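PDB 4JG2: phage-related protein from Bacillus cereus, which is of unknown function but probably binds single-stranded DNA, as the related protein of phage Enc34 does. Local coordinates for residues V38-S41 and V42-L46. Residues are numbered along the deposited sequence; the frame is centred on the assembly and turned at random.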
loop_
_atom_site.group_PDB
_atom_site.type_symbol
_atom_site.label_atom_id
_atom_site.label_comp_id
_atom_site.label_asym_id
_atom_site.label_seq_id
_atom_site.Cartn_x
_atom_site.Cartn_y
_atom_site.Cartn_z
ATOM N N VAL A 38 -7.668 -5.800 -1.316
ATOM C CA VAL A 38 -7.131 -6.056 -2.663
ATOM C C VAL A 38 -5.733 -6.604 -2.528
ATOM O O VAL A 38 -4.927 -6.061 -1.776
ATOM C CB VAL A 38 -7.039 -4.763 -3.488
ATOM C CG1 VAL A 38 -6.409 -5.057 -4.889
ATOM C CG2 VAL A 38 -8.406 -4.097 -3.612
ATOM N N VAL A 39 -5.438 -7.659 -3.257
ATOM C CA VAL A 39 -4.071 -8.183 -3.361
ATOM C C VAL A 39 -3.530 -7.799 -4.731
ATOM O O VAL A 39 -4.105 -8.192 -5.755
ATOM C CB VAL A 39 -3.988 -9.687 -3.095
ATOM C CG1 VAL A 39 -2.550 -10.169 -3.030
ATOM C CG2 VAL A 39 -4.643 -10.049 -1.792
ATOM N N THR A 40 -2.467 -7.000 -4.769
ATOM C CA THR A 40 -1.917 -6.492 -6.043
ATOM C C THR A 40 -1.221 -7.593 -6.836
ATOM O O THR A 40 -1.028 -8.713 -6.330
ATOM C CB THR A 40 -1.007 -5.282 -5.803
ATOM O OG1 THR A 40 0.177 -5.737 -5.180
ATOM C CG2 THR A 40 -1.661 -4.225 -4.925
ATOM N N SER A 41 -0.873 -7.250 -8.069
ATOM C CA SER A 41 -0.312 -8.238 -8.999
ATOM C C SER A 41 1.126 -8.555 -8.780
ATOM O O SER A 41 1.875 -7.809 -8.112
ATOM C CB SER A 41 -0.525 -7.792 -10.486
ATOM O OG SER A 41 0.567 -7.005 -10.861
ATOM N N VAL A 42 1.590 -9.590 -9.445
ATOM C CA VAL A 42 3.026 -9.914 -9.442
ATOM C C VAL A 42 3.921 -8.840 -10.071
ATOM O O VAL A 42 5.138 -8.904 -9.941
ATOM C CB VAL A 42 3.301 -11.277 -10.135
ATOM C CG1 VAL A 42 2.660 -12.394 -9.350
ATOM C CG2 VAL A 42 2.871 -11.313 -11.596
ATOM N N ASN A 43 3.292 -7.872 -10.796
ATOM C CA ASN A 43 4.071 -6.785 -11.443
ATOM C C ASN A 43 4.141 -5.521 -10.635
ATOM O O ASN A 43 4.677 -4.516 -11.070
ATOM C CB ASN A 43 3.506 -6.513 -12.826
ATOM C CG ASN A 43 3.584 -7.732 -13.684
ATOM O OD1 ASN A 43 4.637 -8.312 -13.847
ATOM N ND2 ASN A 43 2.481 -8.146 -14.133
ATOM N N THR A 44 3.707 -5.610 -9.378
ATOM C CA THR A 44 3.765 -4.489 -8.432
ATOM C C THR A 44 5.224 -4.273 -8.002
ATOM O O THR A 44 5.925 -5.241 -7.691
ATOM C CB THR A 44 3.010 -4.832 -7.142
ATOM O OG1 THR A 44 1.684 -5.188 -7.475
ATOM C CG2 THR A 44 3.056 -3.749 -6.173
ATOM N N ARG A 45 5.695 -3.027 -8.021
ATOM C CA ARG A 45 7.047 -2.709 -7.576
ATOM C C ARG A 45 6.990 -1.978 -6.234
ATOM O O ARG A 45 6.057 -1.211 -5.989
ATOM C CB ARG A 45 7.785 -1.870 -8.625
ATOM C CG ARG A 45 9.282 -1.852 -8.455
ATOM C CD ARG A 45 9.975 -1.100 -9.575
ATOM N NE ARG A 45 11.433 -1.180 -9.468
ATOM C CZ ARG A 45 12.274 -0.384 -10.095
ATOM N NH1 ARG A 45 11.783 0.547 -10.917
ATOM N NH2 ARG A 45 13.567 -0.495 -9.970
ATOM N N LEU A 46 7.971 -2.212 -5.360
ATOM C CA LEU A 46 8.004 -1.559 -4.046
ATOM C C LEU A 46 8.909 -0.357 -4.094
ATOM O O LEU A 46 10.084 -0.428 -4.532
ATOM C CB LEU A 46 8.506 -2.545 -2.984
ATOM C CG LEU A 46 7.799 -3.883 -2.923
ATOM C CD1 LEU A 46 8.289 -4.686 -1.760
ATOM C CD2 LEU A 46 6.287 -3.736 -2.861
HETATM O O HOH W 1 -0.501 -4.437 -9.155
#
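A type I beta turn running from S41 to T44 breaks the extended chain between strand 37-39 and strand 45-50, and T40 and S41 meet N43 and T44 across it. The turn is closed by T44 N bonding to S41 O at 3.1 Å, the donor standing well above the carbonyl plane. T44 OG1 grips the same oxygen at 2.7 Å, tilted just 16° from that plane, so one carbonyl takes two bonds from a single residue. Threonine suits this place because its hydroxyl lies beside its own backbone N (chi1 -56°) and can reach back to the carbonyl that the amide already holds. The same hydroxyl accepts from T40 OG1 at 2.8 Å, the two threonine side chains crossing at about a right angle, and receives a further bond from a water that also accepts from S41 N at 3.0 Å. Serine serves the first turn position: a chi1 of 89° swings S41 OG forward along the chain to accept from N43 N at 2.9 Å, an ST turn nested at the start of the beta turn. V42 and N43 are solvent-facing at the two central positions, and asparagine is common at the third position of type I turns. Threonine suits position 40 because its hydroxyl both accepts and donates, relaying V160 N to T40 OG1 to T44 OG1 to S41 O. T44 pairs through its backbone with A158, like V160 on strand 157-169, while T40 and S41 touch T77 of helix 75-96, and T44 and N43 rest on V68 and P71 of strand 63-71, the partner of strand 45-50.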